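Local coordinates for uncharacterized protein (Legionella pneumophila subsp. pneumophila str. Philadelphia 1, PDB 4RXV) that is of unknown function but carries an N-terminal RavJ-type peptidase domain of clan CA, and is probably an effector of this intracellular pathogen, at residues Q47-N52 against F90-E95; E16-F21 against A106-G111; G64-L69 against V99-N104; Q10-Q15 against L221-G226; T121-A126 against T142-K147. One frame throughout, in Å; residues are numbered along the deposited sequence. Where two conformers were deposited one is given.

Contact 1 of 5, residues Q47-N52 against F90-E95; sequences QKYSTN and FKIDGE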
# COMPACT_ATOMS: atom_id res chain seq x y z
N GLN A 47 -2.86 17.11 11.37
CA GLN A 47 -2.66 18.41 11.97
C GLN A 47 -1.92 18.26 13.30
O GLN A 47 -0.97 18.99 13.60
CB GLN A 47 -4.00 19.11 12.17
CG GLN A 47 -4.62 19.55 10.86
CD GLN A 47 -3.73 20.51 10.10
OE1 GLN A 47 -3.39 20.29 8.93
NE2 GLN A 47 -3.33 21.59 10.76
N LYS A 48 -2.37 17.31 14.12
CA LYS A 48 -1.76 17.07 15.42
C LYS A 48 -0.32 16.55 15.29
O LYS A 48 0.56 16.99 16.03
CB LYS A 48 -2.63 16.10 16.21
CG LYS A 48 -3.98 16.68 16.56
CD LYS A 48 -4.88 15.71 17.29
CE LYS A 48 -6.18 16.40 17.67
NZ LYS A 48 -7.04 15.60 18.60
N TYR A 49 -0.10 15.63 14.36
CA TYR A 49 1.23 15.09 14.11
C TYR A 49 2.23 16.17 13.69
O TYR A 49 3.36 16.21 14.19
CB TYR A 49 1.11 14.04 13.02
CG TYR A 49 2.42 13.55 12.47
CD1 TYR A 49 3.07 12.48 13.05
CD2 TYR A 49 2.99 14.14 11.33
CE1 TYR A 49 4.25 12.00 12.52
CE2 TYR A 49 4.16 13.66 10.79
CZ TYR A 49 4.80 12.60 11.39
OH TYR A 49 5.97 12.09 10.87
N SER A 50 1.81 17.00 12.74
CA SER A 50 2.74 17.82 11.96
C SER A 50 3.53 18.79 12.82
O SER A 50 4.69 19.08 12.51
CB SER A 50 2.00 18.59 10.87
OG SER A 50 1.04 19.48 11.42
N THR A 51 2.91 19.26 13.90
CA THR A 51 3.54 20.24 14.78
C THR A 51 3.94 19.66 16.13
O THR A 51 4.37 20.40 17.00
CB THR A 51 2.61 21.43 15.02
OG1 THR A 51 1.34 20.95 15.50
CG2 THR A 51 2.43 22.21 13.73
N ASN A 52 3.80 18.35 16.31
CA ASN A 52 4.28 17.68 17.51
C ASN A 52 5.79 17.52 17.37
O ASN A 52 6.25 17.11 16.32
CB ASN A 52 3.60 16.31 17.64
CG ASN A 52 3.88 15.63 18.97
OD1 ASN A 52 5.03 15.45 19.36
ND2 ASN A 52 2.82 15.23 19.66
N PHE A 90 5.47 7.67 20.68
CA PHE A 90 4.72 8.71 19.99
C PHE A 90 3.30 8.22 19.72
O PHE A 90 3.09 7.27 18.96
CB PHE A 90 5.45 9.06 18.68
CG PHE A 90 4.93 10.29 17.96
CD1 PHE A 90 3.98 11.14 18.50
CD2 PHE A 90 5.43 10.58 16.71
CE1 PHE A 90 3.56 12.27 17.78
CE2 PHE A 90 5.01 11.68 16.01
CZ PHE A 90 4.07 12.53 16.54
N LYS A 91 2.33 8.86 20.38
CA LYS A 91 0.90 8.59 20.21
C LYS A 91 0.11 9.87 19.91
O LYS A 91 0.50 10.96 20.36
CB LYS A 91 0.29 8.03 21.49
CG LYS A 91 1.03 6.91 22.13
CD LYS A 91 0.39 6.65 23.48
CE LYS A 91 1.35 6.70 24.65
NZ LYS A 91 0.94 7.77 25.59
N ILE A 92 -0.99 9.72 19.19
CA ILE A 92 -1.96 10.76 18.92
C ILE A 92 -3.34 10.17 19.23
O ILE A 92 -3.68 9.06 18.81
CB ILE A 92 -1.89 11.24 17.45
CG1 ILE A 92 -0.53 11.90 17.18
CG2 ILE A 92 -3.06 12.17 17.09
CD1 ILE A 92 -0.28 12.21 15.74
N ASP A 93 -4.13 10.91 20.00
CA ASP A 93 -5.43 10.44 20.47
C ASP A 93 -5.33 9.03 21.06
O ASP A 93 -6.20 8.18 20.84
CB ASP A 93 -6.46 10.49 19.34
CG ASP A 93 -6.73 11.90 18.85
OD1 ASP A 93 -6.59 12.84 19.66
OD2 ASP A 93 -7.08 12.06 17.66
N GLY A 94 -4.26 8.79 21.80
CA GLY A 94 -4.04 7.52 22.46
C GLY A 94 -3.65 6.36 21.56
O GLY A 94 -3.57 5.22 22.02
N GLU A 95 -3.40 6.66 20.29
CA GLU A 95 -3.06 5.64 19.30
C GLU A 95 -1.63 5.82 18.80
O GLU A 95 -1.23 6.92 18.38
CB GLU A 95 -4.04 5.70 18.12
CG GLU A 95 -5.50 5.50 18.51
CD GLU A 95 -6.47 5.76 17.37
OE1 GLU A 95 -6.09 6.47 16.41
OE2 GLU A 95 -7.61 5.27 17.44
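The rings of Tyr-49 and Phe-90 meet rim to rim, neither lying over the face of the other: their centroids are 5.7 Å apart and their planes differ by 16°. The atoms of the tyrosine that touch are CD1 and CE1, with Tyr-49 CE1 3.6 Å from Phe-90 CE2. Near the plane of the tyrosine ring, at its edge, sits the tip of Ile-92, whose CD1 packs 3.6 Å from Tyr-49 CB. The neighbouring CE1 and CZ of Phe-90 meet the amide of Asn-52 tip to tip, CE1 lying 3.6 Å from Asn-52 CG with amide and ring planes 49° apart; the amide is steadied by the bond from Leu-54 N to Asn-52 OD1. Both rings have CG anti to the backbone N. Beyond this apolar patch, the extended chain of Lys-48 passes Ile-92 CG2 and places NZ 3.0 Å from Asp-93 OD1, a salt bridge on the syn lone pair, at the exposed margin. Phe-60 meets Phe-90 edge-to-face, and Val-97 touches Tyr-49, Phe-90 and Ile-92. The last turn of helix 37-50 thus packs against the type I' hairpin of strands 91-92 and 95-100, at one margin of the three-stranded mixed sheet.

Contact 2 of 5, residues E16-F21 against A106-G111; sequences EQYQKF and AYHSAG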
# COMPACT_ATOMS: atom_id res chain seq x y z
N GLU A 16 -4.71 -4.22 9.08
CA GLU A 16 -3.64 -3.26 9.23
C GLU A 16 -4.12 -1.88 9.65
O GLU A 16 -3.32 -1.04 10.01
CB GLU A 16 -2.82 -3.17 7.94
CG GLU A 16 -2.12 -4.47 7.64
CD GLU A 16 -1.24 -4.91 8.79
OE1 GLU A 16 -0.25 -4.22 9.09
OE2 GLU A 16 -1.54 -5.94 9.41
N GLN A 17 -5.43 -1.66 9.60
CA GLN A 17 -6.03 -0.38 10.02
C GLN A 17 -5.34 0.80 9.33
O GLN A 17 -4.92 1.79 9.98
CB GLN A 17 -6.02 -0.24 11.54
CG GLN A 17 -6.87 -1.32 12.22
CD GLN A 17 -8.35 -1.22 11.86
OE1 GLN A 17 -8.97 -0.20 12.14
NE2 GLN A 17 -8.93 -2.29 11.33
N TYR A 18 -5.26 0.74 8.01
CA TYR A 18 -4.56 1.77 7.24
C TYR A 18 -5.19 3.15 7.41
O TYR A 18 -4.50 4.16 7.27
CB TYR A 18 -4.54 1.36 5.78
CG TYR A 18 -3.59 0.22 5.46
CD1 TYR A 18 -2.26 0.28 5.83
CD2 TYR A 18 -4.01 -0.89 4.74
CE1 TYR A 18 -1.37 -0.73 5.50
CE2 TYR A 18 -3.13 -1.91 4.42
CZ TYR A 18 -1.80 -1.83 4.79
OH TYR A 18 -0.95 -2.84 4.39
N GLN A 19 -6.49 3.20 7.70
CA GLN A 19 -7.16 4.47 7.91
C GLN A 19 -6.64 5.24 9.12
O GLN A 19 -6.91 6.43 9.25
CB GLN A 19 -8.67 4.29 8.00
CG GLN A 19 -9.24 3.75 9.29
CD GLN A 19 -9.08 2.27 9.50
OE1 GLN A 19 -8.43 1.55 8.74
NE2 GLN A 19 -9.69 1.80 10.57
N LYS A 20 -5.93 4.57 10.00
CA LYS A 20 -5.40 5.18 11.21
C LYS A 20 -4.01 5.75 11.06
O LYS A 20 -3.53 6.43 11.95
CB LYS A 20 -5.45 4.18 12.39
CG LYS A 20 -6.81 3.56 12.64
CD LYS A 20 -7.88 4.51 13.01
CE LYS A 20 -9.19 3.76 13.22
NZ LYS A 20 -10.41 4.48 13.52
N PHE A 21 -3.36 5.52 9.92
CA PHE A 21 -2.04 6.08 9.71
C PHE A 21 -2.09 7.61 9.70
O PHE A 21 -3.09 8.21 9.29
CB PHE A 21 -1.48 5.68 8.34
CG PHE A 21 -0.59 4.46 8.36
CD1 PHE A 21 -1.09 3.20 8.63
CD2 PHE A 21 0.77 4.60 8.07
CE1 PHE A 21 -0.25 2.12 8.58
CE2 PHE A 21 1.59 3.50 8.03
CZ PHE A 21 1.09 2.27 8.27
N ALA A 106 2.17 1.99 -0.47
CA ALA A 106 1.86 0.74 -1.13
C ALA A 106 2.86 -0.36 -0.76
O ALA A 106 2.51 -1.54 -0.81
CB ALA A 106 1.80 0.92 -2.62
N TYR A 107 4.09 -0.01 -0.41
CA TYR A 107 5.11 -0.98 -0.08
C TYR A 107 4.69 -1.79 1.15
O TYR A 107 5.06 -2.95 1.26
CB TYR A 107 6.43 -0.29 0.17
CG TYR A 107 7.00 0.53 -0.97
CD1 TYR A 107 6.49 0.52 -2.26
CD2 TYR A 107 8.08 1.38 -0.72
CE1 TYR A 107 7.03 1.31 -3.26
CE2 TYR A 107 8.62 2.15 -1.72
CZ TYR A 107 8.08 2.12 -2.98
OH TYR A 107 8.61 2.88 -3.99
N HIS A 108 3.96 -1.15 2.07
CA HIS A 108 3.50 -1.85 3.27
C HIS A 108 2.62 -3.02 2.86
O HIS A 108 2.81 -4.15 3.31
CB HIS A 108 2.73 -0.86 4.13
CG HIS A 108 2.35 -1.37 5.48
ND1 HIS A 108 1.44 -2.39 5.68
CD2 HIS A 108 2.75 -0.95 6.70
CE1 HIS A 108 1.33 -2.58 6.98
NE2 HIS A 108 2.11 -1.72 7.61
N SER A 109 1.63 -2.75 2.03
CA SER A 109 0.71 -3.81 1.57
C SER A 109 1.42 -4.86 0.73
O SER A 109 1.07 -6.04 0.84
CB SER A 109 -0.46 -3.24 0.79
OG SER A 109 -1.25 -2.39 1.58
N ALA A 110 2.39 -4.47 -0.09
CA ALA A 110 3.18 -5.47 -0.80
C ALA A 110 3.82 -6.45 0.18
O ALA A 110 3.80 -7.66 -0.05
CB ALA A 110 4.22 -4.81 -1.68
N GLY A 111 4.35 -5.94 1.30
CA GLY A 111 4.92 -6.81 2.32
C GLY A 111 3.90 -7.73 2.95
O GLY A 111 4.15 -8.93 3.10
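The hydroxyl of Tyr-18 is held by two hydrogen bonds to helix 105-114: one with His-108 ND1, 2.8 Å from Tyr-18 OH, and one in which Ser-109 OG donates to Tyr-18 OH across 2.9 Å. The tyrosine ring presents its edge to the imidazole face in an offset edge-to-face pair, planes at 83°, with Tyr-18 CE1 3.2 Å above the imidazole plane of His-108. Phe-21 makes a second such pair at 87°, its CZ 3.9 Å from His-108 CD2. Glu-16 OE1 comes to the imidazole edge, 3.1 Å from His-108 CE1. His-108 CG stands anti to its backbone N, which carries the ring across to the loop. In the next shell Asn-85 ties both partners, its OD1 to His-108 NE2 and its ND2 to Glu-16 OE1, while Arg-12 forms a salt bridge with Glu-16 OE2. With both nitrogens engaged, the imidazole's rotation is fixed within a buried aromatic cluster of Tyr-18, Phe-21 and His-108, joining the loop after helix 6-14 to helix 105-114 near the chain's centre.

Contact 3 of 5, residues G64-L69 against V99-N104; sequences GAPQLL and VSECSN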
# COMPACT_ATOMS: atom_id res chain seq x y z
N GLY A 64 7.89 10.76 6.84
CA GLY A 64 7.10 11.87 6.33
C GLY A 64 7.63 12.62 5.11
O GLY A 64 6.89 13.38 4.47
N ALA A 65 8.90 12.42 4.79
CA ALA A 65 9.56 13.12 3.67
C ALA A 65 10.53 12.15 3.01
O ALA A 65 11.75 12.26 3.17
CB ALA A 65 10.27 14.41 4.16
N PRO A 66 10.00 11.17 2.28
CA PRO A 66 10.84 10.09 1.79
C PRO A 66 11.76 10.49 0.65
O PRO A 66 11.35 11.18 -0.29
CB PRO A 66 9.84 9.07 1.26
CG PRO A 66 8.64 9.88 0.94
CD PRO A 66 8.57 10.90 2.03
N GLN A 67 13.00 10.00 0.73
CA GLN A 67 13.89 9.91 -0.42
C GLN A 67 13.35 8.82 -1.37
O GLN A 67 12.68 7.89 -0.93
CB GLN A 67 15.27 9.56 0.11
CG GLN A 67 16.36 9.31 -0.93
CD GLN A 67 17.58 8.57 -0.36
OE1 GLN A 67 17.45 7.44 0.14
NE2 GLN A 67 18.75 9.18 -0.45
N LEU A 68 13.60 8.96 -2.66
CA LEU A 68 13.21 7.90 -3.60
C LEU A 68 13.62 6.53 -3.07
O LEU A 68 14.78 6.31 -2.71
CB LEU A 68 13.84 8.13 -4.97
CG LEU A 68 13.54 7.11 -6.06
CD1 LEU A 68 12.04 7.08 -6.37
CD2 LEU A 68 14.33 7.43 -7.31
N LEU A 69 12.65 5.62 -3.01
CA LEU A 69 12.88 4.26 -2.54
C LEU A 69 12.26 3.32 -3.53
O LEU A 69 11.07 3.47 -3.86
CB LEU A 69 12.23 4.07 -1.18
CG LEU A 69 12.30 2.67 -0.62
CD1 LEU A 69 13.75 2.26 -0.40
CD2 LEU A 69 11.47 2.60 0.66
N VAL A 99 3.30 6.31 10.04
CA VAL A 99 3.32 7.38 9.06
C VAL A 99 3.63 6.85 7.68
O VAL A 99 4.55 6.07 7.52
CB VAL A 99 4.40 8.43 9.40
CG1 VAL A 99 4.34 9.61 8.41
CG2 VAL A 99 4.29 8.92 10.82
N SER A 100 2.92 7.36 6.68
CA SER A 100 3.29 7.11 5.28
C SER A 100 2.73 8.22 4.38
O SER A 100 2.22 9.24 4.88
CB SER A 100 2.86 5.71 4.84
OG SER A 100 3.52 5.33 3.67
N GLU A 101 2.86 8.04 3.07
CA GLU A 101 2.49 9.07 2.11
C GLU A 101 2.30 8.42 0.73
O GLU A 101 2.40 7.19 0.58
CB GLU A 101 3.52 10.22 2.11
CG GLU A 101 4.97 9.77 2.19
CD GLU A 101 5.32 8.88 1.05
OE1 GLU A 101 5.68 7.70 1.28
OE2 GLU A 101 5.21 9.35 -0.10
N CYS A 102 1.99 9.23 -0.27
CA CYS A 102 1.46 8.77 -1.55
C CYS A 102 2.40 7.83 -2.30
O CYS A 102 1.94 6.95 -3.03
CB CYS A 102 1.16 9.99 -2.42
SG CYS A 102 0.17 9.73 -3.89
N SER A 103 3.70 8.05 -2.15
CA SER A 103 4.68 7.23 -2.84
C SER A 103 4.87 5.85 -2.21
O SER A 103 4.67 4.85 -2.87
CB SER A 103 6.01 7.97 -2.93
OG SER A 103 5.89 9.03 -3.85
N ASN A 104 5.25 5.80 -0.95
CA ASN A 104 5.76 4.55 -0.37
C ASN A 104 4.72 3.72 0.34
O ASN A 104 5.01 2.58 0.67
CB ASN A 104 6.92 4.80 0.61
CG ASN A 104 8.17 5.34 -0.07
OD1 ASN A 104 8.24 5.45 -1.30
ND2 ASN A 104 9.19 5.63 0.74
O HOH W 1 12.08 6.59 1.47
O HOH W 2 9.93 6.55 -3.23
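Glu-101 takes the crowded first torsion, with CG between the backbone N and the carbonyl carbon (chi1 42°), and bends again at chi2 (59°), so its carboxylate curls back over the turn that follows. Asn-104 has CG anti to the carbonyl carbon, and its nearly flat second torsion (-5°) turns the amide toward segment 64-69. The curled carboxylate takes two backbone N-H groups: Asn-104 N donates to the syn lone pair of Glu-101 OE1 over 3.0 Å, and Ser-103 N reaches Glu-101 OE2 over 2.9 Å from above the carboxylate plane. Pro-66 meets this group tip to tip, its CG 3.5 Å from Glu-101 CD. The adjacent Pro-66 CB lies 3.5 Å from Asn-104 ND2, and Leu-69 crosses the amide at about a right angle. Val-99 CG1 rests against the backbone of Gly-64. The loop after helix 60-64 thus packs on the end of strand 95-100 and the turn leading into helix 105-114. No direct hydrogen bond joins the segments; two waters do so instead. One donates to Gln-67 O and weakly accepts from Asn-104 ND2; the other accepts from Leu-69 N and donates to Asn-104 OD1. The carboxylate, probably ionised, therefore hydrogen-bonds its own turn and offers Pro-66 only van der Waals contact, whereas the Asn-104 amide couples that turn to the loop through water and apolar contact.

Contact 4 of 5, residues Q10-Q15 against L221-G226; sequences QERLKQ and LTPYTG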
# COMPACT_ATOMS: atom_id res chain seq x y z
N GLN A 10 -8.76 -9.09 1.40
CA GLN A 10 -9.21 -7.79 1.87
C GLN A 10 -9.29 -7.75 3.39
O GLN A 10 -8.89 -6.77 4.02
CB GLN A 10 -10.56 -7.45 1.24
CG GLN A 10 -11.11 -6.10 1.63
CD GLN A 10 -12.37 -5.81 0.87
OE1 GLN A 10 -12.36 -5.19 -0.20
NE2 GLN A 10 -13.46 -6.33 1.36
N GLU A 11 -9.78 -8.82 4.00
CA GLU A 11 -9.85 -8.89 5.45
C GLU A 11 -8.46 -8.79 6.08
O GLU A 11 -8.27 -8.08 7.05
CB GLU A 11 -10.57 -10.15 5.91
CG GLU A 11 -12.07 -10.09 5.71
CD GLU A 11 -12.73 -8.89 6.42
OE1 GLU A 11 -12.30 -8.57 7.57
OE2 GLU A 11 -13.65 -8.24 5.83
N ARG A 12 -7.47 -9.48 5.50
CA ARG A 12 -6.11 -9.42 6.00
C ARG A 12 -5.59 -7.96 5.93
O ARG A 12 -4.91 -7.50 6.84
CB ARG A 12 -5.19 -10.33 5.19
CG ARG A 12 -3.71 -10.18 5.51
CD ARG A 12 -3.38 -10.58 6.95
NE ARG A 12 -1.98 -10.37 7.29
CZ ARG A 12 -1.51 -9.27 7.83
NH1 ARG A 12 -2.29 -8.23 8.07
NH2 ARG A 12 -0.23 -9.20 8.13
N LEU A 13 -5.88 -7.26 4.85
CA LEU A 13 -5.44 -5.87 4.71
C LEU A 13 -6.20 -4.95 5.66
O LEU A 13 -5.61 -4.00 6.19
CB LEU A 13 -5.63 -5.44 3.25
CG LEU A 13 -4.71 -6.16 2.26
CD1 LEU A 13 -5.24 -6.04 0.84
CD2 LEU A 13 -3.27 -5.61 2.33
N LYS A 14 -7.48 -5.22 5.91
CA LYS A 14 -8.25 -4.45 6.88
C LYS A 14 -7.62 -4.53 8.28
O LYS A 14 -7.69 -3.58 9.05
CB LYS A 14 -9.72 -4.88 6.88
CG LYS A 14 -10.48 -4.37 5.69
CD LYS A 14 -11.84 -4.99 5.52
CE LYS A 14 -12.73 -4.77 6.70
NZ LYS A 14 -14.09 -5.29 6.41
N GLN A 15 -7.00 -5.66 8.62
CA GLN A 15 -6.37 -5.82 9.91
C GLN A 15 -5.28 -4.80 10.15
O GLN A 15 -4.92 -4.55 11.29
CB GLN A 15 -5.82 -7.23 10.09
CG GLN A 15 -6.89 -8.29 10.18
CD GLN A 15 -6.32 -9.68 10.24
OE1 GLN A 15 -6.32 -10.39 9.25
NE2 GLN A 15 -5.85 -10.07 11.39
N LEU A 221 5.18 -11.61 9.53
CA LEU A 221 4.49 -10.45 10.07
C LEU A 221 3.38 -10.84 11.04
O LEU A 221 2.70 -11.86 10.89
CB LEU A 221 3.86 -9.61 8.96
CG LEU A 221 4.79 -9.10 7.88
CD1 LEU A 221 4.04 -8.41 6.77
CD2 LEU A 221 5.86 -8.17 8.46
N THR A 222 3.19 -10.02 12.06
CA THR A 222 2.02 -10.12 12.91
C THR A 222 1.00 -9.10 12.39
O THR A 222 1.31 -7.92 12.28
CB THR A 222 2.40 -9.82 14.35
OG1 THR A 222 3.41 -10.76 14.76
CG2 THR A 222 1.20 -9.93 15.23
N PRO A 223 -0.22 -9.55 12.05
CA PRO A 223 -1.24 -8.55 11.68
C PRO A 223 -1.37 -7.48 12.75
O PRO A 223 -1.28 -7.78 13.93
CB PRO A 223 -2.51 -9.39 11.56
CG PRO A 223 -2.01 -10.76 11.19
CD PRO A 223 -0.76 -10.92 12.02
N TYR A 224 -1.57 -6.24 12.34
CA TYR A 224 -1.54 -5.14 13.30
C TYR A 224 -2.64 -5.27 14.35
O TYR A 224 -2.45 -4.89 15.51
CB TYR A 224 -1.68 -3.82 12.59
CG TYR A 224 -1.25 -2.61 13.41
CD1 TYR A 224 0.05 -2.49 13.86
CD2 TYR A 224 -2.12 -1.55 13.67
CE1 TYR A 224 0.48 -1.41 14.57
CE2 TYR A 224 -1.70 -0.43 14.39
CZ TYR A 224 -0.39 -0.36 14.82
OH TYR A 224 0.07 0.73 15.50
N THR A 225 -3.79 -5.77 13.93
CA THR A 225 -4.91 -6.10 14.82
C THR A 225 -5.49 -7.45 14.41
O THR A 225 -5.30 -7.94 13.28
CB THR A 225 -6.03 -5.05 14.74
OG1 THR A 225 -6.59 -5.02 13.42
CG2 THR A 225 -5.53 -3.67 15.14
N GLY A 226 -6.22 -8.06 15.33
CA GLY A 226 -6.91 -9.28 15.03
C GLY A 226 -8.35 -8.97 14.68
O GLY A 226 -9.00 -8.18 15.35
O HOH W 3 1.29 -6.96 9.39
O HOH W 4 0.54 -11.98 8.96
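The tight part of this contact centres on Gln-15 and Thr-225, whose CA atoms are 5.1 Å apart. Gln-15 O receives the hydroxyl of Thr-225, OG1 to O 2.7 Å, in the carbonyl plane and on a lone pair, together with a weak bond from Thr-225 N. In return Gln-15 NE2 donates to Thr-225 O over 2.9 Å at an N-H...acceptor angle of 156°, the acceptor lying near the amide plane. The Gln-15 chain runs extended beyond CG, side by side with Pro-223, and its NE2 comes 3.4 Å from Pro-223 CB. Thr-225 OG1 sits between its backbone N and carbonyl carbon (chi1 63°), where hydroxyl and N-H can share one acceptor.

The looser part belongs to Arg-12. Its chain bends at chi2 (64°), bringing one guanidinium face onto Pro-223, with Pro-223 CG 3.7 Å above the centre of that face. Toward Leu-221 and Thr-222 the polar link is through solvent, with Leu-221 CB at the guanidinium edge: Arg-12 NH2 donates to two waters, each 3.0 Å away, which donate in turn to Thr-222 O and Leu-221 O. NH1 turns to Glu-16, whose OE2 also accepts from Tyr-224 N. Reciprocal bonds and a guanidinium face packed on a proline thus dock the irregular C-terminal segment onto the end region of helix 6-14, at the surface of this N-terminal fragment.

Contact 5 of 5, residues T121-A126 against T142-K147; sequences TQYDVA and TLLVPK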
# COMPACT_ATOMS: atom_id res chain seq x y z
N THR A 121 0.69 -18.80 -3.76
CA THR A 121 0.37 -19.82 -4.76
C THR A 121 -0.76 -19.44 -5.71
O THR A 121 -1.02 -20.14 -6.68
CB THR A 121 0.02 -21.15 -4.09
OG1 THR A 121 -1.16 -20.98 -3.31
CG2 THR A 121 1.14 -21.63 -3.19
N GLN A 122 -1.44 -18.34 -5.42
CA GLN A 122 -2.56 -17.88 -6.23
C GLN A 122 -2.25 -16.63 -7.06
O GLN A 122 -2.77 -16.50 -8.18
CB GLN A 122 -3.77 -17.63 -5.32
CG GLN A 122 -5.05 -17.15 -5.99
CD GLN A 122 -5.72 -18.18 -6.89
OE1 GLN A 122 -5.15 -19.21 -7.24
NE2 GLN A 122 -6.96 -17.90 -7.26
N TYR A 123 -1.41 -15.73 -6.54
CA TYR A 123 -1.13 -14.47 -7.19
C TYR A 123 0.36 -14.20 -7.20
O TYR A 123 1.07 -14.58 -6.28
CB TYR A 123 -1.82 -13.32 -6.44
CG TYR A 123 -3.32 -13.30 -6.53
CD1 TYR A 123 -3.96 -12.83 -7.66
CD2 TYR A 123 -4.11 -13.72 -5.48
CE1 TYR A 123 -5.35 -12.80 -7.74
CE2 TYR A 123 -5.49 -13.71 -5.56
CZ TYR A 123 -6.10 -13.25 -6.69
OH TYR A 123 -7.48 -13.25 -6.74
N ASP A 124 0.80 -13.47 -8.22
CA ASP A 124 2.06 -12.76 -8.18
C ASP A 124 1.78 -11.33 -7.69
O ASP A 124 0.65 -10.84 -7.77
CB ASP A 124 2.71 -12.73 -9.57
CG ASP A 124 3.03 -14.10 -10.12
OD1 ASP A 124 3.66 -14.89 -9.39
OD2 ASP A 124 2.70 -14.38 -11.30
N VAL A 125 2.82 -10.67 -7.16
CA VAL A 125 2.68 -9.32 -6.61
C VAL A 125 3.50 -8.39 -7.47
O VAL A 125 4.61 -8.72 -7.88
CB VAL A 125 3.16 -9.29 -5.15
CG1 VAL A 125 3.10 -7.88 -4.59
CG2 VAL A 125 2.29 -10.19 -4.30
N ALA A 126 2.96 -7.21 -7.75
CA ALA A 126 3.71 -6.18 -8.45
C ALA A 126 3.52 -4.86 -7.74
O ALA A 126 2.53 -4.65 -7.04
CB ALA A 126 3.28 -6.07 -9.90
N THR A 142 0.06 -1.26 -5.26
CA THR A 142 0.37 -2.69 -5.27
C THR A 142 -0.69 -3.43 -6.05
O THR A 142 -1.88 -3.12 -5.94
CB THR A 142 0.58 -3.17 -3.84
OG1 THR A 142 1.79 -2.56 -3.39
CG2 THR A 142 0.71 -4.68 -3.72
N LEU A 143 -0.25 -4.42 -6.83
CA LEU A 143 -1.15 -5.28 -7.60
C LEU A 143 -0.98 -6.73 -7.20
O LEU A 143 0.13 -7.19 -6.92
CB LEU A 143 -0.90 -5.20 -9.10
CG LEU A 143 -0.93 -3.82 -9.74
CD1 LEU A 143 -0.56 -3.95 -11.23
CD2 LEU A 143 -2.26 -3.15 -9.55
N LEU A 144 -2.09 -7.43 -7.22
CA LEU A 144 -2.14 -8.90 -7.23
C LEU A 144 -2.53 -9.34 -8.62
O LEU A 144 -3.61 -8.99 -9.09
CB LEU A 144 -3.15 -9.41 -6.21
CG LEU A 144 -2.77 -9.15 -4.75
CD1 LEU A 144 -4.01 -9.19 -3.86
CD2 LEU A 144 -1.77 -10.16 -4.28
N VAL A 145 -1.64 -10.05 -9.32
CA VAL A 145 -1.94 -10.51 -10.67
C VAL A 145 -2.03 -12.03 -10.66
O VAL A 145 -1.27 -12.69 -9.98
CB VAL A 145 -0.91 -10.01 -11.72
CG1 VAL A 145 -0.97 -8.48 -11.82
CG2 VAL A 145 0.49 -10.49 -11.41
N PRO A 146 -2.98 -12.59 -11.40
CA PRO A 146 -3.08 -14.05 -11.42
C PRO A 146 -1.78 -14.67 -11.91
O PRO A 146 -1.10 -14.14 -12.78
CB PRO A 146 -4.23 -14.30 -12.39
CG PRO A 146 -5.08 -13.08 -12.27
CD PRO A 146 -4.11 -11.96 -12.11
N LYS A 147 -1.42 -15.79 -11.30
CA LYS A 147 -0.21 -16.51 -11.67
C LYS A 147 -0.11 -16.69 -13.17
O LYS A 147 -1.07 -17.14 -13.79
CB LYS A 147 -0.27 -17.91 -11.06
CG LYS A 147 0.04 -17.95 -9.61
CD LYS A 147 1.48 -17.64 -9.37
CE LYS A 147 1.85 -17.89 -7.94
NZ LYS A 147 3.23 -17.48 -7.70
O HOH W 5 -4.18 -17.40 -10.10
O HOH W 6 4.22 -15.74 -5.69
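Strands 123-133 and 136-146 form a hairpin, the central pair of the four-stranded antiparallel sheet; their parts 123-126 and 142-146 cross at 148°, axes approaching to 4.4 Å. Tyr-123 and Leu-144 interlock most clearly: Leu-144 CB sits over one face of the tyrosine ring, a CH-pi contact 4.2 Å from the Tyr-123 centroid, while the ring's edge meets the backbone at Val-145 O and Pro-146 N. Leu-144 CD2 fills the hollow between Tyr-123 CB and Val-125 CG2, 4.1 Å from the latter. On the face bearing Asp-124, Ala-126, Leu-143 and Val-145, the smaller side chains pack pairwise: Val-145 CG2 nestles 3.7 Å from Asp-124 CB, and Ala-126 CB lies 4.3 Å from Leu-143 CB. Lys-147 bends at chi2 and arches over the chain, its CG against Gln-122 O and its NZ 3.1 Å from Asp-124 OD1, a salt bridge approached from above the carboxylate plane. Asp-124 pairs with Val-145 and Ala-126 with Leu-143, each through two backbone bonds. The ladder thus satisfies the inward backbone groups, Ser-207, Leu-168 and Val-170 bond outward ones, and apolar groups pack on both faces, with the ion pair at the strand end.

Overall arrangement
Contacts 2 and 5 are buried, contacts 1 and 3 partly so, and contact 4 lies at the surface; the centre of contact 2 is about 5 Å from that of the chain, against about 22 Å for contact 1. Contacts 1 and 3 both reach the three-stranded sheet and touch through Tyr-49 and Val-99. Contact 2 joins the others: Tyr-107 bonds to Leu-69 of contact 3, Glu-16 to Tyr-224 of contact 4, and Ala-106 to Thr-142 of contact 5. Chemistry shifts accordingly: ring-centred hydrogen bonding in contact 2, a backbone ladder in contact 5, water-bridged polar links in contact 3, direct bonds supplemented by water in contact 4, and apolar packing with an exposed salt bridge in contact 1.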